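Local coordinates for calcium-dependent protein kinase, putative (Plasmodium falciparum, PDB 3MSE), which probably phosphorylates serine and threonine residues of other proteins in response to calcium, which the C-terminal EF-hand part described here binds, at residues M27-E30 and L31-N35; N18-N21 and I22-I26. All coordinates share one frame; numbering follows the deposited sequence. Where two conformers were deposited one is given.

In the fold
Both contacts lie within the long helix 18-48, which ends at the first calcium-binding EF-hand loop. Contact 2 comes first in the chain, on the opening turns, and contact 1 follows without a break. Their centres are 14 Å apart. Contact 2 is buried, its centre about 15 Å from the centre of the chain, among helices 4-13, 109-117 and 169-177. Contact 1 is partly buried, close to the centre of the folded chain, and lies away from the calcium sites. Its side-chain contact is an exposed histidine against a valine. Contact 2 instead combines isoleucine packing with an arginine-asparagine pair and a doubly used carbonyl. Both contacts touch the second subunit.

Contact 1. Residues M27-E30 and L31-N35; sequences MAHE and LSVIN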
ATOM      1  N   MET A  27      -6.456   7.472  -4.675  1.00 38.67           N
ATOM      2  CA  MET A  27      -5.411   6.542  -4.255  1.00 39.34           C
ATOM      3  C   MET A  27      -4.809   6.917  -2.907  1.00 39.87           C
ATOM      4  O   MET A  27      -4.480   6.042  -2.093  1.00 39.64           O
ATOM      5  CB  MET A  27      -4.330   6.456  -5.324  1.00 39.95           C
ATOM      6  CG  MET A  27      -4.792   5.761  -6.581  1.00 40.55           C
ATOM      7  SD  MET A  27      -3.398   5.458  -7.688  1.00 48.88           S
ATOM      8  CE  MET A  27      -3.226   7.074  -8.416  1.00 42.82           C
ATOM      9  N   ALA A  28      -4.675   8.220  -2.663  1.00 40.32           N
ATOM     10  CA  ALA A  28      -4.128   8.712  -1.403  1.00 41.23           C
ATOM     11  C   ALA A  28      -5.022   8.335  -0.232  1.00 42.31           C
ATOM     12  O   ALA A  28      -4.532   8.033   0.864  1.00 41.82           O
ATOM     13  CB  ALA A  28      -3.937  10.208  -1.447  1.00 40.68           C
ATOM     14  N   HIS A  29      -6.332   8.382  -0.456  1.00 44.05           N
ATOM     15  CA  HIS A  29      -7.264   7.930   0.565  1.00 46.01           C
ATOM     16  C   HIS A  29      -7.050   6.448   0.913  1.00 46.51           C
ATOM     17  O   HIS A  29      -7.065   6.086   2.089  1.00 46.40           O
ATOM     18  CB  HIS A  29      -8.732   8.189   0.205  1.00 46.30           C
ATOM     19  CG  HIS A  29      -9.666   7.757   1.292  1.00 48.87           C
ATOM     20  ND1 HIS A  29     -10.437   6.615   1.204  1.00 51.80           N
ATOM     21  CD2 HIS A  29      -9.874   8.259   2.533  1.00 50.07           C
ATOM     22  CE1 HIS A  29     -11.115   6.459   2.329  1.00 52.30           C
ATOM     23  NE2 HIS A  29     -10.788   7.441   3.153  1.00 51.49           N
ATOM     24  N   GLU A  30      -6.835   5.629  -0.114  0.50 47.11           N
ATOM     25  CA  GLU A  30      -6.558   4.204   0.042  0.50 48.09           C
ATOM     26  C   GLU A  30      -5.250   3.902   0.796  0.50 48.58           C
ATOM     27  O   GLU A  30      -5.143   2.861   1.442  0.50 48.71           O
ATOM     28  CB  GLU A  30      -6.580   3.500  -1.321  0.50 48.13           C
ATOM     29  CG  GLU A  30      -7.733   2.510  -1.507  0.50 49.54           C
ATOM     30  CD  GLU A  30      -9.089   3.172  -1.690  0.50 50.71           C
ATOM     31  OE1 GLU A  30      -9.435   3.527  -2.843  0.50 51.06           O
ATOM     32  OE2 GLU A  30      -9.820   3.314  -0.684  0.50 50.35           O
ATOM     33  N   LEU A  31      -4.274   4.809   0.713  1.00 48.74           N
ATOM     34  CA  LEU A  31      -3.009   4.710   1.463  1.00 49.27           C
ATOM     35  C   LEU A  31      -3.215   5.068   2.925  1.00 49.41           C
ATOM     36  O   LEU A  31      -2.608   4.481   3.823  1.00 49.60           O
ATOM     37  CB  LEU A  31      -1.927   5.643   0.888  1.00 49.61           C
ATOM     38  CG  LEU A  31      -0.906   5.120  -0.124  1.00 50.61           C
ATOM     39  CD1 LEU A  31       0.163   6.158  -0.326  1.00 52.65           C
ATOM     40  CD2 LEU A  31      -0.255   3.836   0.340  1.00 51.51           C
ATOM     41  N   SER A  32      -4.063   6.060   3.147  1.00 49.07           N
ATOM     42  CA  SER A  32      -4.452   6.454   4.476  1.00 49.28           C
ATOM     43  C   SER A  32      -5.140   5.289   5.215  1.00 48.85           C
ATOM     44  O   SER A  32      -4.868   5.047   6.388  1.00 48.79           O
ATOM     45  CB  SER A  32      -5.394   7.643   4.378  1.00 49.13           C
ATOM     46  OG  SER A  32      -5.344   8.382   5.572  1.00 51.96           O
ATOM     47  N   VAL A  33      -6.020   4.578   4.514  1.00 48.83           N
ATOM     48  CA  VAL A  33      -6.786   3.469   5.101  1.00 48.88           C
ATOM     49  C   VAL A  33      -5.814   2.371   5.500  1.00 48.80           C
ATOM     50  O   VAL A  33      -5.780   1.954   6.650  1.00 48.69           O
ATOM     51  CB  VAL A  33      -7.866   2.940   4.127  1.00 49.06           C
ATOM     52  CG1 VAL A  33      -8.418   1.566   4.585  1.00 49.89           C
ATOM     53  CG2 VAL A  33      -8.998   3.959   3.977  1.00 48.12           C
ATOM     54  N   ILE A  34      -4.994   1.951   4.540  1.00 49.20           N
ATOM     55  CA  ILE A  34      -3.933   0.984   4.761  1.00 49.29           C
ATOM     56  C   ILE A  34      -3.056   1.367   5.949  1.00 49.67           C
ATOM     57  O   ILE A  34      -2.816   0.546   6.841  1.00 49.94           O
ATOM     58  CB  ILE A  34      -3.103   0.805   3.467  1.00 49.37           C
ATOM     59  CG1 ILE A  34      -3.954   0.074   2.422  1.00 48.76           C
ATOM     60  CG2 ILE A  34      -1.794   0.073   3.749  1.00 49.87           C
ATOM     61  CD1 ILE A  34      -3.401   0.073   1.008  1.00 50.35           C
ATOM     62  N   ASN A  35      -2.610   2.619   5.968  1.00 49.61           N
ATOM     63  CA  ASN A  35      -1.733   3.147   7.008  1.00 49.80           C
ATOM     64  C   ASN A  35      -2.384   3.180   8.395  1.00 49.74           C
ATOM     65  O   ASN A  35      -1.694   3.099   9.411  1.00 49.28           O
ATOM     66  CB  ASN A  35      -1.249   4.555   6.613  1.00 50.11           C
ATOM     67  CG  ASN A  35      -0.532   5.281   7.745  1.00 51.35           C
ATOM     68  OD1 ASN A  35      -1.076   6.199   8.363  1.00 53.62           O
ATOM     69  ND2 ASN A  35       0.685   4.864   8.025  1.00 51.71           N
TER
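V33 reaches back one helical turn to H29. V33 CB lies 3.8 Å from H29 O. CG1 stands anti to the backbone N (chi1 165°), which puts CG2 beside that N and turns it to the preceding turn. CG2 approaches H29 O and then rests over one face of the imidazole. V33 CG2 is 4.1 Å from the centroid of the H29 ring, 29° off the ring normal, which makes a CH-pi contact. The nearest ring atom is H29 CE1, at 3.7 Å from V33 CG2. The same two residues share a backbone bond, V33 N to H29 O at 3.0 Å.

One residue on, I34 N bonds to E30 O at 3.2 Å with a nearly straight N-H (170°). The donor stands above the carbonyl plane. I34 CG1 also sits against this oxygen, at 3.2 Å from E30 O. L31 N to M27 O and S32 N to A28 O continue the i to i+4 ladder of an alpha helix.

H29 is exposed. On another side of helix 18-48, M27, L31 and I34 pack on helix 109-117, chiefly through F109. L31 also meets M96 of the second subunit, and S32 meets Y92 of that subunit.

Contact 2. Residues N18-N21 and I22-I26; sequences NIRN and IIINI
I24 lays its CG1 over one face of the R20 guanidinium, one turn back along the first turns of helix 18-48. This helix leads into the calcium loop of an EF-hand, the helix-loop-helix motif of calcium-binding proteins. I24 CG1 stands 3.6 Å from R20 NE, offset toward the rim of the group. CD1 extends over CZ and NH1, so the methyl end also covers the charged plane.

The arginine chain bends at chi2 (-77°) and chi3 (-49°), which brings its flat end back beside N21. There it grips one oxygen side-on with two nitrogens. R20 NE and R20 NH2 both hydrogen-bond N21 OD1, at 3.0 and 2.8 Å. The oxygen lies close to the guanidinium plane, and the NH2 donor lies in the carbonyl plane of N21. This pair should help fix the rotation of the guanidinium. R20 NH1 hydrogen-bonds T179 OG1, and N21 ND2 hydrogen-bonds Y13 O, so R20 ties the helix to the C-terminal tail and N21 to the end of helix 4-13.

On another side of the helix, I19 CG2 meets I23 CD1 at 4.0 Å, the two chains lying obliquely. I23 continues this apolar surface onto F172 and M176 of helix 169-177 and I117 of helix 109-117, with its side chain about 13 Å from a bound calcium ion. I22 meets L139, and I84 of the second subunit packs on both N21 and I22.

N21 O is gripped twice by N25. The backbone N25 N bonds at 2.9 Å to N21 O. The side-chain N25 ND2 reaches N21 O from the opposite face of its plane, at 3.0 Å and almost straight (178°).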
ATOM      1  N   ASN A  18      -5.699  19.187 -12.613  1.00 34.12           N
ATOM      2  CA  ASN A  18      -6.522  19.009 -11.450  1.00 34.87           C
ATOM      3  C   ASN A  18      -7.183  17.630 -11.430  1.00 34.25           C
ATOM      4  O   ASN A  18      -7.200  16.971 -10.394  1.00 34.03           O
ATOM      5  CB  ASN A  18      -7.538  20.139 -11.353  1.00 36.11           C
ATOM      6  CG  ASN A  18      -6.927  21.419 -10.816  1.00 39.15           C
ATOM      7  OD1 ASN A  18      -6.202  21.410  -9.810  1.00 45.04           O
ATOM      8  ND2 ASN A  18      -7.229  22.532 -11.469  1.00 42.26           N
ATOM      9  N   ILE A  19      -7.639  17.167 -12.591  1.00 33.72           N
ATOM     10  CA  ILE A  19      -8.268  15.833 -12.703  1.00 33.64           C
ATOM     11  C   ILE A  19      -7.304  14.674 -12.412  1.00 33.44           C
ATOM     12  O   ILE A  19      -7.651  13.731 -11.679  1.00 33.51           O
ATOM     13  CB  ILE A  19      -9.018  15.659 -14.053  1.00 33.20           C
ATOM     14  CG1 ILE A  19     -10.219  16.631 -14.090  1.00 34.39           C
ATOM     15  CG2 ILE A  19      -9.484  14.217 -14.243  1.00 33.27           C
ATOM     16  CD1 ILE A  19     -10.903  16.791 -15.460  1.00 33.78           C
ATOM     17  N   ARG A  20      -6.089  14.747 -12.952  1.00 33.07           N
ATOM     18  CA  ARG A  20      -5.038  13.774 -12.597  1.00 32.28           C
ATOM     19  C   ARG A  20      -4.844  13.729 -11.094  1.00 31.02           C
ATOM     20  O   ARG A  20      -4.777  12.655 -10.488  1.00 31.40           O
ATOM     21  CB  ARG A  20      -3.710  14.170 -13.260  1.00 32.53           C
ATOM     22  CG  ARG A  20      -2.763  13.034 -13.567  1.00 34.20           C
ATOM     23  CD  ARG A  20      -1.974  12.464 -12.398  1.00 36.49           C
ATOM     24  NE  ARG A  20      -1.283  13.430 -11.550  1.00 39.18           N
ATOM     25  CZ  ARG A  20      -0.035  13.286 -11.080  1.00 38.37           C
ATOM     26  NH1 ARG A  20       0.711  12.247 -11.419  1.00 38.73           N
ATOM     27  NH2 ARG A  20       0.481  14.212 -10.286  1.00 33.56           N
ATOM     28  N   ASN A  21      -4.753  14.903 -10.487  1.00 30.23           N
ATOM     29  CA  ASN A  21      -4.486  14.973  -9.065  1.00 30.53           C
ATOM     30  C   ASN A  21      -5.701  14.565  -8.211  1.00 30.83           C
ATOM     31  O   ASN A  21      -5.538  14.026  -7.135  1.00 31.51           O
ATOM     32  CB  ASN A  21      -3.958  16.360  -8.701  1.00 30.33           C
ATOM     33  CG  ASN A  21      -2.539  16.605  -9.257  1.00 30.74           C
ATOM     34  OD1 ASN A  21      -1.889  15.678  -9.729  1.00 27.38           O
ATOM     35  ND2 ASN A  21      -2.083  17.846  -9.207  1.00 30.42           N
ATOM     36  N   ILE A  22      -6.902  14.808  -8.710  1.00 31.34           N
ATOM     37  CA  ILE A  22      -8.113  14.295  -8.045  1.00 32.26           C
ATOM     38  C   ILE A  22      -8.059  12.766  -7.969  1.00 32.63           C
ATOM     39  O   ILE A  22      -8.280  12.176  -6.901  1.00 33.25           O
ATOM     40  CB  ILE A  22      -9.385  14.815  -8.724  1.00 32.19           C
ATOM     41  CG1 ILE A  22      -9.547  16.291  -8.365  1.00 31.73           C
ATOM     42  CG2 ILE A  22     -10.642  14.005  -8.231  1.00 32.97           C
ATOM     43  CD1 ILE A  22     -10.434  17.060  -9.300  1.00 35.71           C
ATOM     44  N   ILE A  23      -7.709  12.150  -9.095  1.00 32.81           N
ATOM     45  CA  ILE A  23      -7.472  10.715  -9.190  1.00 33.35           C
ATOM     46  C   ILE A  23      -6.376  10.259  -8.227  1.00 33.60           C
ATOM     47  O   ILE A  23      -6.524   9.230  -7.548  1.00 34.12           O
ATOM     48  CB  ILE A  23      -7.130  10.309 -10.655  1.00 33.69           C
ATOM     49  CG1 ILE A  23      -8.316  10.596 -11.578  1.00 35.32           C
ATOM     50  CG2 ILE A  23      -6.717   8.816 -10.755  1.00 34.12           C
ATOM     51  CD1 ILE A  23      -7.967  10.648 -13.088  1.00 34.48           C
ATOM     52  N   ILE A  24      -5.279  11.022  -8.144  1.00 32.97           N
ATOM     53  CA  ILE A  24      -4.237  10.737  -7.150  1.00 31.51           C
ATOM     54  C   ILE A  24      -4.812  10.770  -5.723  1.00 31.39           C
ATOM     55  O   ILE A  24      -4.446   9.938  -4.896  1.00 31.07           O
ATOM     56  CB  ILE A  24      -3.003  11.736  -7.232  1.00 31.90           C
ATOM     57  CG1 ILE A  24      -2.237  11.625  -8.565  1.00 30.47           C
ATOM     58  CG2 ILE A  24      -2.087  11.529  -6.053  1.00 29.43           C
ATOM     59  CD1 ILE A  24      -1.335  10.379  -8.701  1.00 35.06           C
ATOM     60  N   ASN A  25      -5.683  11.737  -5.427  1.00 31.15           N
ATOM     61  CA  ASN A  25      -6.320  11.814  -4.083  1.00 32.08           C
ATOM     62  C   ASN A  25      -7.166  10.581  -3.681  1.00 32.52           C
ATOM     63  O   ASN A  25      -7.184  10.199  -2.509  1.00 32.35           O
ATOM     64  CB  ASN A  25      -7.152  13.092  -3.921  1.00 31.79           C
ATOM     65  CG  ASN A  25      -6.336  14.247  -3.374  1.00 32.45           C
ATOM     66  OD1 ASN A  25      -6.387  14.538  -2.183  1.00 32.20           O
ATOM     67  ND2 ASN A  25      -5.566  14.908  -4.250  1.00 31.03           N
ATOM     68  N   ILE A  26      -7.821   9.970  -4.664  1.00 33.69           N
ATOM     69  CA  ILE A  26      -8.536   8.697  -4.464  1.00 36.42           C
ATOM     70  C   ILE A  26      -7.577   7.615  -3.975  1.00 37.48           C
ATOM     71  O   ILE A  26      -7.831   6.940  -2.966  1.00 38.12           O
ATOM     72  CB  ILE A  26      -9.259   8.216  -5.759  1.00 35.87           C
ATOM     73  CG1 ILE A  26     -10.373   9.184  -6.136  1.00 35.72           C
ATOM     74  CG2 ILE A  26      -9.821   6.772  -5.581  1.00 37.12           C
ATOM     75  CD1 ILE A  26     -10.780   9.087  -7.614  1.00 37.64           C
TER